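Local coordinates for protein eukaryotic peptide chain release factor GTP-binding subunit (Schizosaccharomyces pombe, PDB 1R5B) that is a GTP-binding subunit of a eukaryotic translation release factor, related to elongation factor Tu, with a P-loop domain followed by beta-barrel domains, at residues 25-30 / 442-447; 274-279 / 291-296; 303-308 / 351-356; 316-321 / 333-338; 358-363 / 435-440. All coordinates share one frame; numbering follows the deposited sequence.

Interaction 1 of 5, residues 25-30 / 442-447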
# COMPACT_ATOMS: atom_id res chain seq x y z
N ASP A 25 5.23 17.85 -0.23
CA ASP A 25 5.63 16.66 -1.00
C ASP A 25 5.63 16.94 -2.50
O ASP A 25 5.05 17.92 -2.96
CB ASP A 25 4.65 15.49 -0.76
CG ASP A 25 5.08 14.57 0.36
OD1 ASP A 25 4.78 13.36 0.27
OD2 ASP A 25 5.71 14.95 1.37
N LEU A 26 6.22 16.03 -3.26
CA LEU A 26 6.09 16.10 -4.71
C LEU A 26 4.65 15.82 -5.11
O LEU A 26 4.15 16.37 -6.10
CB LEU A 26 7.08 15.15 -5.41
CG LEU A 26 6.80 13.68 -5.74
CD1 LEU A 26 6.35 12.82 -4.52
CD2 LEU A 26 5.81 13.53 -6.90
N GLN A 27 3.98 14.97 -4.33
CA GLN A 27 2.58 14.60 -4.55
C GLN A 27 1.67 15.79 -4.39
O GLN A 27 0.88 16.09 -5.27
CB GLN A 27 2.15 13.54 -3.55
CG GLN A 27 2.90 12.25 -3.63
CD GLN A 27 2.67 11.54 -4.95
OE1 GLN A 27 3.29 11.89 -5.96
NE2 GLN A 27 1.77 10.56 -4.96
N ASN A 28 1.80 16.47 -3.25
CA ASN A 28 1.00 17.65 -2.95
C ASN A 28 1.01 18.69 -4.09
O ASN A 28 0.09 19.50 -4.19
CB ASN A 28 1.48 18.29 -1.63
CG ASN A 28 1.42 17.34 -0.44
OD1 ASN A 28 2.15 17.50 0.54
ND2 ASN A 28 0.54 16.33 -0.52
N GLU A 29 2.04 18.64 -4.94
CA GLU A 29 2.14 19.49 -6.13
C GLU A 29 1.73 18.73 -7.41
O GLU A 29 2.51 18.67 -8.37
CB GLU A 29 3.58 20.05 -6.27
CG GLU A 29 4.25 20.53 -4.97
CD GLU A 29 4.10 22.03 -4.72
OE1 GLU A 29 4.92 22.81 -5.24
OE2 GLU A 29 3.18 22.43 -3.97
N VAL A 30 0.53 18.13 -7.42
CA VAL A 30 -0.08 17.56 -8.64
C VAL A 30 -1.62 17.73 -8.68
O VAL A 30 -2.27 17.74 -7.62
CB VAL A 30 0.29 16.05 -8.88
CG1 VAL A 30 1.78 15.82 -8.96
CG2 VAL A 30 -0.32 15.14 -7.81
N TYR A 442 8.08 0.58 -5.43
CA TYR A 442 7.67 1.47 -4.34
C TYR A 442 7.18 2.78 -4.96
O TYR A 442 7.96 3.67 -5.31
CB TYR A 442 8.84 1.72 -3.38
CG TYR A 442 9.54 0.47 -2.89
CD1 TYR A 442 10.64 -0.05 -3.56
CD2 TYR A 442 9.12 -0.19 -1.75
CE1 TYR A 442 11.28 -1.20 -3.12
CE2 TYR A 442 9.74 -1.34 -1.31
CZ TYR A 442 10.82 -1.84 -1.99
OH TYR A 442 11.43 -2.98 -1.56
N GLN A 443 5.86 2.91 -5.08
CA GLN A 443 5.23 4.02 -5.79
C GLN A 443 5.78 5.41 -5.46
O GLN A 443 6.24 6.10 -6.36
CB GLN A 443 3.71 3.98 -5.58
CG GLN A 443 3.04 2.82 -6.31
CD GLN A 443 1.53 2.99 -6.40
OE1 GLN A 443 0.92 3.59 -5.52
NE2 GLN A 443 0.92 2.44 -7.46
N TYR A 444 5.74 5.81 -4.19
CA TYR A 444 6.17 7.16 -3.80
C TYR A 444 7.68 7.37 -3.97
O TYR A 444 8.13 8.51 -3.94
CB TYR A 444 5.73 7.52 -2.38
CG TYR A 444 4.23 7.71 -2.26
CD1 TYR A 444 3.36 6.62 -2.10
CD2 TYR A 444 3.65 8.99 -2.32
CE1 TYR A 444 1.98 6.78 -2.01
CE2 TYR A 444 2.25 9.16 -2.23
CZ TYR A 444 1.43 8.06 -2.08
OH TYR A 444 0.05 8.23 -1.98
N MET A 445 8.44 6.29 -4.13
CA MET A 445 9.87 6.40 -4.40
C MET A 445 10.18 6.53 -5.90
O MET A 445 11.32 6.84 -6.28
CB MET A 445 10.63 5.20 -3.82
CG MET A 445 10.52 5.02 -2.30
SD MET A 445 10.63 6.50 -1.35
CE MET A 445 12.24 6.84 -1.57
N GLY A 446 9.19 6.28 -6.75
CA GLY A 446 9.34 6.42 -8.19
C GLY A 446 8.43 7.44 -8.86
O GLY A 446 8.44 7.54 -10.07
N ARG A 447 7.66 8.21 -8.09
CA ARG A 447 6.71 9.18 -8.64
C ARG A 447 7.24 10.61 -8.52
O ARG A 447 7.61 11.02 -7.42
CB ARG A 447 5.39 9.05 -7.88
CG ARG A 447 4.33 10.08 -8.24
CD ARG A 447 2.91 9.63 -7.91
NE ARG A 447 1.92 10.71 -8.00
CZ ARG A 447 0.61 10.56 -7.79
NH1 ARG A 447 0.10 9.37 -7.50
NH2 ARG A 447 -0.20 11.61 -7.90
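The NE2 of Q27 lies over one face of the R447 guanidinium, 2.9 Å above the plane and displaced toward the rim, with amide and guanidinium planes 79° apart. It comes within 3.1 Å of R447 CZ; Q27 NE2 and R447 NE, 3.0 Å apart, are both donors and so do not bond. OE1 reaches R447 NE at 2.7 Å, but the angle is too poor for a hydrogen bond. Q27 gets there by bending at chi2 (-64°), whereas R447 runs extended from CG to NE. The same NE2 lies obliquely by the Y444 ring, 3.1 Å from Y444 CE2, and amide and ring cross at about a right angle. This is a surface seam of the fold: the N-terminal loop ahead of helix 35-38 is laid against the short helix 443-446 and the start of strand 447-451, within the C-terminal, eEF1A-like part of the chain. R447 also makes a cation-pi contact with Y39, and Y444 makes one with K292. Nearby, L26 sets CD2 3.1 Å from the backbone O of R447, its CG held in the crowded position between N and C. V30 CG2 meets R447 NH2 tip to tip, at the edge of the guanidinium and 3.5 Å away.

Interaction 2 of 5, residues 274-279 / 291-296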
# COMPACT_ATOMS: atom_id res chain seq x y z
N PHE A 274 13.56 -1.25 5.19
CA PHE A 274 13.06 0.05 5.65
C PHE A 274 13.41 1.14 4.64
O PHE A 274 14.54 1.20 4.14
CB PHE A 274 13.67 0.36 7.03
CG PHE A 274 13.27 1.70 7.63
CD1 PHE A 274 11.97 1.94 8.02
CD2 PHE A 274 14.23 2.68 7.86
CE1 PHE A 274 11.60 3.17 8.59
CE2 PHE A 274 13.87 3.91 8.45
CZ PHE A 274 12.56 4.15 8.80
N ILE A 275 12.42 1.98 4.33
CA ILE A 275 12.60 3.16 3.50
C ILE A 275 11.72 4.29 4.05
O ILE A 275 10.53 4.11 4.20
CB ILE A 275 12.17 2.88 2.06
CG1 ILE A 275 13.00 1.71 1.48
CG2 ILE A 275 12.32 4.16 1.22
CD1 ILE A 275 12.55 1.24 0.10
N MET A 276 12.32 5.44 4.35
CA MET A 276 11.59 6.62 4.84
C MET A 276 12.28 7.88 4.33
O MET A 276 13.30 8.27 4.88
CB MET A 276 11.52 6.68 6.37
CG MET A 276 10.71 7.89 6.88
SD MET A 276 10.93 8.38 8.59
CE MET A 276 12.20 9.38 8.47
N PRO A 277 11.73 8.50 3.29
CA PRO A 277 12.19 9.83 2.88
C PRO A 277 12.04 10.84 4.00
O PRO A 277 11.04 10.81 4.71
CB PRO A 277 11.27 10.18 1.71
CG PRO A 277 10.73 8.85 1.23
CD PRO A 277 10.66 7.99 2.43
N ILE A 278 13.02 11.72 4.16
CA ILE A 278 13.02 12.70 5.25
C ILE A 278 12.26 13.93 4.81
O ILE A 278 12.69 14.61 3.90
CB ILE A 278 14.47 13.08 5.62
CG1 ILE A 278 15.21 11.83 6.14
CG2 ILE A 278 14.48 14.20 6.65
CD1 ILE A 278 16.70 12.03 6.35
N ALA A 279 11.12 14.20 5.43
CA ALA A 279 10.34 15.40 5.14
C ALA A 279 10.80 16.60 5.95
O ALA A 279 10.73 17.72 5.46
CB ALA A 279 8.87 15.14 5.38
N GLY A 291 9.08 11.95 8.68
CA GLY A 291 8.73 11.42 7.37
C GLY A 291 7.71 10.30 7.44
O GLY A 291 7.29 9.89 8.52
N LYS A 292 7.30 9.83 6.26
CA LYS A 292 6.34 8.72 6.14
C LYS A 292 7.12 7.49 5.71
O LYS A 292 7.82 7.53 4.72
CB LYS A 292 5.27 9.06 5.09
CG LYS A 292 4.06 8.09 4.99
CD LYS A 292 3.41 8.12 3.58
CE LYS A 292 2.05 7.42 3.52
NZ LYS A 292 1.52 7.09 2.13
N ILE A 293 6.99 6.41 6.46
CA ILE A 293 7.66 5.16 6.11
C ILE A 293 7.03 4.59 4.84
O ILE A 293 5.83 4.37 4.79
CB ILE A 293 7.58 4.16 7.26
CG1 ILE A 293 8.17 4.79 8.52
CG2 ILE A 293 8.33 2.90 6.89
CD1 ILE A 293 8.00 3.94 9.77
N GLU A 294 7.83 4.42 3.79
CA GLU A 294 7.33 3.89 2.51
C GLU A 294 7.42 2.38 2.42
O GLU A 294 6.63 1.76 1.72
CB GLU A 294 8.09 4.52 1.34
CG GLU A 294 7.87 6.02 1.23
CD GLU A 294 6.42 6.41 1.02
OE1 GLU A 294 5.62 5.64 0.42
OE2 GLU A 294 6.09 7.53 1.44
N ALA A 295 8.35 1.80 3.15
CA ALA A 295 8.51 0.37 3.17
C ALA A 295 9.15 -0.04 4.47
O ALA A 295 9.90 0.71 5.07
CB ALA A 295 9.42 -0.06 2.00
N GLY A 296 8.85 -1.27 4.88
CA GLY A 296 9.55 -1.94 5.96
C GLY A 296 9.09 -1.48 7.31
O GLY A 296 7.99 -0.96 7.46
O HOH W 1 8.44 11.00 3.67
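Backbone bonds around I275 make the strongest link. E294 N donates to I275 O at 2.7 Å, arriving in the carbonyl plane, and A295 N adds a weak second bond to the same oxygen. In return I275 N donates to A295 O at 2.9 Å, here from well above the carbonyl plane. Two consecutive residues, E294 and A295, therefore face the single residue I275. Further along, a water bridges the backbones, donating to P277 O and accepting from K292 N. Two CA-H...O contacts add to these bonds, F274 CA to A295 O at 3.3 Å and G291 CA to P277 O at 3.6 Å; G291, having no side chain, lets the P277 carbonyl come close to its backbone. Outward from this frame lies the packing. F274, its CG anti to the backbone N (chi1 179°), crosses I293 at about a right angle, so that CE1 rests 3.7 Å from I293 CG2 while I293 CD1 lies at the ring edge. I275 CD1 meets A295 CB at 3.9 Å. M276, extended through chi1 and chi2, runs CG and SD along the backbone of K292 and G291, and the bend at chi3 turns CE toward G291 N. P277 CD presses on E294 CG, 3.6 Å away, under a cover formed by M445 of helix 443-446. Such doubled residues opposite one are a classic beta bulge, set here at the open end of the hairpin of strands 275-283 and 287-292 in an antiparallel beta-barrel domain.

Interaction 3 of 5, residues 303-308 / 351-356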
# COMPACT_ATOMS: atom_id res chain seq x y z
N ASN A 303 19.74 0.83 14.08
CA ASN A 303 20.57 1.59 13.18
C ASN A 303 19.86 1.75 11.85
O ASN A 303 19.09 0.89 11.46
CB ASN A 303 21.92 0.90 12.96
CG ASN A 303 22.85 1.03 14.16
OD1 ASN A 303 22.58 1.79 15.09
ND2 ASN A 303 23.95 0.30 14.12
N VAL A 304 20.10 2.88 11.19
CA VAL A 304 19.58 3.13 9.86
C VAL A 304 20.67 3.79 9.04
O VAL A 304 21.61 4.34 9.57
CB VAL A 304 18.32 4.03 9.88
CG1 VAL A 304 17.26 3.45 10.81
CG2 VAL A 304 18.66 5.45 10.27
N LEU A 305 20.52 3.72 7.72
CA LEU A 305 21.48 4.31 6.79
C LEU A 305 20.85 5.52 6.15
O LEU A 305 19.68 5.48 5.80
CB LEU A 305 21.85 3.28 5.72
CG LEU A 305 22.96 3.69 4.76
CD1 LEU A 305 24.29 3.82 5.49
CD2 LEU A 305 23.07 2.68 3.64
N VAL A 306 21.60 6.60 6.05
CA VAL A 306 21.14 7.73 5.26
C VAL A 306 21.76 7.59 3.88
O VAL A 306 22.97 7.71 3.74
CB VAL A 306 21.56 9.09 5.86
CG1 VAL A 306 20.88 10.22 5.08
CG2 VAL A 306 21.23 9.18 7.34
N MET A 307 20.93 7.33 2.88
CA MET A 307 21.36 7.46 1.48
C MET A 307 21.00 8.86 0.97
O MET A 307 20.05 9.46 1.46
CB MET A 307 20.70 6.36 0.62
CG MET A 307 21.29 4.97 0.85
SD MET A 307 23.07 4.93 0.87
CE MET A 307 23.37 4.84 -0.78
N PRO A 308 21.73 9.40 -0.01
CA PRO A 308 22.81 8.71 -0.75
C PRO A 308 24.22 8.82 -0.15
O PRO A 308 25.17 8.34 -0.77
CB PRO A 308 22.79 9.47 -2.09
CG PRO A 308 22.49 10.89 -1.67
CD PRO A 308 21.52 10.77 -0.51
N VAL A 351 17.18 9.76 2.45
CA VAL A 351 16.25 8.71 2.82
C VAL A 351 16.86 7.80 3.87
O VAL A 351 17.96 7.30 3.68
CB VAL A 351 15.85 7.88 1.58
CG1 VAL A 351 14.95 6.72 1.98
CG2 VAL A 351 15.15 8.76 0.56
N LEU A 352 16.13 7.62 4.97
CA LEU A 352 16.53 6.65 5.97
C LEU A 352 16.21 5.30 5.41
O LEU A 352 15.16 5.11 4.79
CB LEU A 352 15.81 6.87 7.29
CG LEU A 352 15.96 8.28 7.88
CD1 LEU A 352 15.33 8.33 9.25
CD2 LEU A 352 17.42 8.72 7.94
N THR A 353 17.10 4.35 5.60
CA THR A 353 16.90 3.03 5.06
C THR A 353 17.68 1.95 5.79
O THR A 353 18.48 2.22 6.70
CB THR A 353 17.21 3.04 3.56
OG1 THR A 353 16.79 1.80 2.98
CG2 THR A 353 18.69 3.10 3.30
N SER A 354 17.41 0.72 5.40
CA SER A 354 18.09 -0.45 5.91
C SER A 354 19.58 -0.40 5.63
O SER A 354 19.99 -0.04 4.54
CB SER A 354 17.52 -1.69 5.23
OG SER A 354 18.15 -2.87 5.68
N THR A 355 20.38 -0.80 6.61
CA THR A 355 21.82 -0.93 6.39
C THR A 355 22.17 -2.16 5.56
O THR A 355 23.19 -2.15 4.89
CB THR A 355 22.59 -0.99 7.71
OG1 THR A 355 22.14 -2.12 8.47
CG2 THR A 355 22.31 0.22 8.58
N LYS A 356 21.34 -3.20 5.61
CA LYS A 356 21.60 -4.42 4.83
C LYS A 356 21.21 -4.28 3.36
O LYS A 356 22.02 -4.57 2.48
CB LYS A 356 20.86 -5.62 5.42
CG LYS A 356 21.23 -5.93 6.87
CD LYS A 356 22.11 -7.17 6.96
CE LYS A 356 22.88 -7.24 8.27
NZ LYS A 356 24.01 -8.24 8.19
O HOH W 2 18.68 -1.34 9.35
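Four backbone hydrogen bonds account for the N-H and C=O groups of L305, M307, V351 and T353 that face across this antiparallel strand pair. L305 N gives T353 O the shortest and straightest of them, at 2.7 Å and 170°, and T353 N answers to L305 O. M307 and V351 repeat the exchange, both bonds 3.1 Å long, and all four donors lie in the planes of their acceptor carbonyls. Between these pairs V306 and L352 form a non-hydrogen-bonded pair; L305 O and V351 O come close there as two acceptors, and L305 O also receives a CA-H contact from L352. Beyond the regular ladder a water continues the link, donating to N303 O and accepting from T355 N. The T353 hydroxyl, anti to its own backbone N, is engaged by F274 O and V359 N. That rotation points CG2 across the pair, 4.0 Å from both L305 CB and M307 CG. On the other face V306 CG2 lies alongside L352 CD2 at 3.9 Å. With both hydrogen-bonded pairs complete and a hydroxyl that reaches the neighbouring hairpin and the following loop, the contact implies a barrel seam fixed chiefly by backbone bonding, with aliphatic side chains packing on each face.

Interaction 4 of 5, residues 316-321 / 333-338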
# COMPACT_ATOMS: atom_id res chain seq x y z
N THR A 316 17.01 6.53 18.31
CA THR A 316 16.85 6.36 19.76
C THR A 316 15.42 6.54 20.26
O THR A 316 15.12 6.21 21.42
CB THR A 316 17.78 7.33 20.53
OG1 THR A 316 17.45 8.69 20.22
CG2 THR A 316 19.23 7.18 20.09
N ALA A 317 14.54 7.08 19.42
CA ALA A 317 13.14 7.23 19.79
C ALA A 317 12.24 7.45 18.58
O ALA A 317 12.67 8.03 17.60
CB ALA A 317 12.97 8.37 20.79
N ILE A 318 11.00 6.99 18.70
CA ILE A 318 9.98 7.14 17.67
C ILE A 318 8.74 7.82 18.26
O ILE A 318 8.34 7.51 19.38
CB ILE A 318 9.58 5.75 17.11
CG1 ILE A 318 10.82 4.96 16.68
CG2 ILE A 318 8.60 5.89 15.95
CD1 ILE A 318 10.53 3.52 16.32
N TYR A 319 8.13 8.72 17.49
CA TYR A 319 6.92 9.43 17.91
C TYR A 319 5.92 9.50 16.76
O TYR A 319 6.32 9.65 15.60
CB TYR A 319 7.24 10.86 18.37
CG TYR A 319 8.22 10.98 19.52
CD1 TYR A 319 9.59 11.12 19.29
CD2 TYR A 319 7.77 10.99 20.84
CE1 TYR A 319 10.49 11.25 20.36
CE2 TYR A 319 8.67 11.11 21.91
CZ TYR A 319 10.02 11.24 21.66
OH TYR A 319 10.89 11.36 22.71
N ASP A 320 4.63 9.40 17.06
CA ASP A 320 3.60 9.49 16.02
C ASP A 320 3.17 10.94 15.86
O ASP A 320 3.67 11.82 16.57
CB ASP A 320 2.39 8.61 16.35
CG ASP A 320 1.78 8.94 17.69
OD1 ASP A 320 1.81 10.12 18.10
OD2 ASP A 320 1.25 8.07 18.40
N GLU A 321 2.23 11.19 14.95
CA GLU A 321 1.71 12.55 14.71
C GLU A 321 1.07 13.22 15.94
O GLU A 321 0.80 14.43 15.93
CB GLU A 321 0.73 12.57 13.51
CG GLU A 321 1.28 13.24 12.25
CD GLU A 321 0.80 12.61 10.93
OE1 GLU A 321 0.06 11.60 10.95
OE2 GLU A 321 1.18 13.15 9.87
N ASP A 333 3.06 4.71 8.18
CA ASP A 333 3.04 5.55 9.36
C ASP A 333 3.83 6.82 9.11
O ASP A 333 4.86 6.79 8.44
CB ASP A 333 3.66 4.83 10.56
CG ASP A 333 2.83 3.66 11.03
OD1 ASP A 333 1.68 3.48 10.57
OD2 ASP A 333 3.25 2.86 11.88
N GLN A 334 3.32 7.93 9.64
CA GLN A 334 4.05 9.18 9.70
C GLN A 334 4.70 9.25 11.07
O GLN A 334 4.03 9.25 12.09
CB GLN A 334 3.12 10.39 9.49
CG GLN A 334 3.63 11.37 8.40
CD GLN A 334 2.86 11.25 7.08
OE1 GLN A 334 1.74 10.73 7.05
NE2 GLN A 334 3.44 11.75 6.00
N VAL A 335 6.03 9.29 11.07
CA VAL A 335 6.80 9.23 12.30
C VAL A 335 7.76 10.39 12.45
O VAL A 335 8.07 11.08 11.49
CB VAL A 335 7.59 7.92 12.39
CG1 VAL A 335 6.64 6.73 12.50
CG2 VAL A 335 8.54 7.75 11.19
N ARG A 336 8.20 10.59 13.69
CA ARG A 336 9.23 11.56 14.04
C ARG A 336 10.29 10.81 14.84
O ARG A 336 9.99 10.26 15.91
CB ARG A 336 8.64 12.70 14.85
CG ARG A 336 7.68 13.56 14.06
CD ARG A 336 6.34 13.81 14.74
NE ARG A 336 5.38 14.45 13.85
CZ ARG A 336 4.60 15.50 14.18
NH1 ARG A 336 4.65 16.04 15.39
NH2 ARG A 336 3.76 16.00 13.28
N LEU A 337 11.51 10.78 14.31
CA LEU A 337 12.56 9.93 14.83
C LEU A 337 13.69 10.76 15.41
O LEU A 337 14.33 11.52 14.68
CB LEU A 337 13.12 9.09 13.69
CG LEU A 337 12.13 8.31 12.82
CD1 LEU A 337 12.90 7.48 11.83
CD2 LEU A 337 11.22 7.42 13.66
N ARG A 338 13.94 10.65 16.71
CA ARG A 338 15.19 11.17 17.23
C ARG A 338 16.32 10.24 16.80
O ARG A 338 16.18 9.02 16.84
CB ARG A 338 15.18 11.30 18.76
CG ARG A 338 16.47 11.92 19.29
CD ARG A 338 16.45 12.31 20.76
NE ARG A 338 15.48 13.37 21.02
CZ ARG A 338 14.23 13.18 21.45
NH1 ARG A 338 13.76 11.96 21.66
NH2 ARG A 338 13.45 14.22 21.66
O HOH W 3 15.57 9.70 22.66
O HOH W 4 3.79 14.67 10.10
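T316 opens the ladder: its N donates to R338 O at 3.0 Å from above the carbonyl plane, while OG1 lies 3.5 Å from R338 CG and shares a water with R338 NH1. A317 follows with its O accepting a weak bond from R338 N, and its methyl sits at the edge of the R338 guanidinium. On the opposite face I318 lies alongside two aliphatic partners and points the same way as both; CG2 touches L337 CD2 at 3.8 Å and V335 CG1 at 4.1 Å. M276 of the adjoining hairpin packs on V335 and L337, so this face belongs to the interior of an antiparallel beta-barrel domain, in which strand 334-340 runs between strands 311-319 and 287-292. Y319 exchanges two backbone bonds with R336, the shorter being R336 N to Y319 O at 2.8 Å. Its ring stands perpendicular to the R338 guanidinium, the planes 89° apart, and OH accepts an almost straight bond from NH1 at 3.1 Å and 174°. A bend at chi3 (-64°) brings the arginine back to that hydroxyl, which lies in the guanidinium plane. D320 then sets its carbonyl O 3.8 Å from R336 CD. E321 places CA over the centre of the R336 guanidinium, and its OE2 packs against Q334 CG at 3.4 Å. A water bridges E321 OE2 and R336 NH2, its bond to the arginine weak, and the charges themselves do not touch; R336 NH1 has its salt bridge with D323.

Interaction 5 of 5, residues 358-363 / 435-440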
# COMPACT_ATOMS: atom_id res chain seq x y z
N PRO A 358 19.88 -1.36 1.31
CA PRO A 358 19.50 0.05 1.27
C PRO A 358 18.69 0.43 0.04
O PRO A 358 18.88 -0.17 -1.02
CB PRO A 358 20.86 0.76 1.24
CG PRO A 358 21.74 -0.22 0.54
CD PRO A 358 21.33 -1.54 1.12
N VAL A 359 17.81 1.41 0.17
CA VAL A 359 17.16 2.03 -0.96
C VAL A 359 18.20 2.41 -2.00
O VAL A 359 19.30 2.85 -1.65
CB VAL A 359 16.41 3.32 -0.55
CG1 VAL A 359 17.35 4.45 -0.20
CG2 VAL A 359 15.49 3.76 -1.64
N HIS A 360 17.86 2.25 -3.28
CA HIS A 360 18.77 2.61 -4.35
C HIS A 360 18.94 4.12 -4.48
O HIS A 360 18.09 4.88 -4.07
CB HIS A 360 18.28 2.05 -5.68
CG HIS A 360 18.37 0.57 -5.76
ND1 HIS A 360 19.31 -0.08 -6.53
CD2 HIS A 360 17.64 -0.40 -5.16
CE1 HIS A 360 19.16 -1.38 -6.40
NE2 HIS A 360 18.15 -1.60 -5.57
N ALA A 361 20.08 4.51 -5.03
CA ALA A 361 20.36 5.89 -5.36
C ALA A 361 21.19 5.87 -6.61
O ALA A 361 22.04 5.00 -6.79
CB ALA A 361 21.10 6.56 -4.26
N THR A 362 20.94 6.83 -7.50
CA THR A 362 21.59 6.83 -8.80
C THR A 362 21.56 8.21 -9.42
O THR A 362 20.89 9.10 -8.92
CB THR A 362 20.89 5.80 -9.72
OG1 THR A 362 21.68 5.54 -10.88
CG2 THR A 362 19.59 6.35 -10.28
N THR A 363 22.32 8.37 -10.49
CA THR A 363 22.25 9.57 -11.32
C THR A 363 21.67 9.25 -12.70
O THR A 363 21.56 10.14 -13.53
CB THR A 363 23.66 10.19 -11.49
OG1 THR A 363 24.60 9.18 -11.88
CG2 THR A 363 24.20 10.72 -10.18
N CYS A 435 17.87 9.34 -4.20
CA CYS A 435 17.27 8.05 -3.89
C CYS A 435 16.01 7.87 -4.66
O CYS A 435 15.23 8.79 -4.80
CB CYS A 435 16.97 7.95 -2.40
SG CYS A 435 18.44 8.18 -1.38
N MET A 436 15.81 6.67 -5.18
CA MET A 436 14.63 6.36 -5.98
C MET A 436 14.52 4.85 -6.16
O MET A 436 15.50 4.12 -6.02
CB MET A 436 14.69 7.06 -7.36
CG MET A 436 15.82 6.57 -8.28
SD MET A 436 15.89 7.32 -9.96
CE MET A 436 16.13 8.93 -9.53
N GLU A 437 13.31 4.40 -6.43
CA GLU A 437 13.04 3.05 -6.89
C GLU A 437 12.05 3.14 -8.06
O GLU A 437 11.37 4.15 -8.24
CB GLU A 437 12.40 2.21 -5.78
CG GLU A 437 13.22 2.10 -4.50
CD GLU A 437 14.32 1.07 -4.55
OE1 GLU A 437 14.19 0.05 -5.24
OE2 GLU A 437 15.32 1.30 -3.86
N ARG A 438 11.95 2.05 -8.82
CA ARG A 438 10.88 1.91 -9.80
C ARG A 438 9.52 2.19 -9.15
O ARG A 438 9.28 1.73 -8.03
CB ARG A 438 10.88 0.49 -10.37
CG ARG A 438 12.17 0.11 -11.10
CD ARG A 438 12.01 -1.05 -12.06
NE ARG A 438 11.63 -2.28 -11.37
CZ ARG A 438 11.02 -3.31 -11.93
NH1 ARG A 438 10.70 -3.30 -13.22
NH2 ARG A 438 10.71 -4.38 -11.20
N PHE A 439 8.65 2.93 -9.83
CA PHE A 439 7.28 3.17 -9.37
C PHE A 439 6.59 1.84 -9.06
O PHE A 439 5.83 1.72 -8.10
CB PHE A 439 6.49 3.93 -10.44
CG PHE A 439 5.06 4.26 -10.05
CD1 PHE A 439 4.78 5.34 -9.21
CD2 PHE A 439 4.01 3.48 -10.51
CE1 PHE A 439 3.48 5.64 -8.84
CE2 PHE A 439 2.69 3.78 -10.15
CZ PHE A 439 2.42 4.86 -9.31
N GLU A 440 6.86 0.86 -9.93
CA GLU A 440 6.36 -0.51 -9.86
C GLU A 440 6.70 -1.19 -8.52
O GLU A 440 5.93 -2.03 -8.03
CB GLU A 440 6.99 -1.30 -11.02
CG GLU A 440 6.71 -2.80 -11.05
CD GLU A 440 7.26 -3.50 -12.30
OE1 GLU A 440 7.99 -2.87 -13.11
OE2 GLU A 440 6.94 -4.70 -12.48
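A two-stranded antiparallel ribbon, strands 361-362 and 433-435, forms where the chain passes from one beta sheet to the next, and this contact is its margin. The nearest pair, A361 and C435, is a non-hydrogen-bonded one. Beside it M436 N donates to H360 O at 3.1 Å from above the carbonyl plane, and C435 CA-H leans on the same oxygen. The most directional bond uses a side chain: H360 N points at E437 OE2 at 2.8 Å and 177°, meeting the oxygen nearly along its C-O axis. E437 bends at chi2 (-81°) to bring its carboxylate there. The same OE2 lies at the edge of the H360 ring, 3.2 Å from CD2, with ring and carboxylate planes 71° apart. V359 flanks the carboxylate, its CG2 3.3 Å from E437 OE2 and its CG1 4.1 Å from C435 SG. Farther on, T362 CG2 rests on M436 SD at 3.8 Å, since its OG1 is turned to L466 O and R364 N. The straight N-H would favour an ionised E437, though burial works against it; the geometry is consistent with a carboxylate that holds the backbone of H360.

Read together, the five contacts show chemistry following position. Interactions 2, 3 and 4 join strands of one antiparallel barrel sheet: 2 and 3 are buried, and their neighbouring strands are joined by a probable bond from M276 N to L352 O, whereas 4 is only partly buried and puts arginines on its outer face. Interaction 1 is a surface contact with no hydrogen bond across it, relying on an amide that crosses a guanidinium and a ring at near right angles. Interaction 5 is buried again, but its key acceptor is a carboxylate. M445 of interaction 1 touches interactions 2, 3 and 5, M445 O probably bonding E437 N. Interactions 4 and 5 remain apart, their nearest atoms about 13 Å from each other.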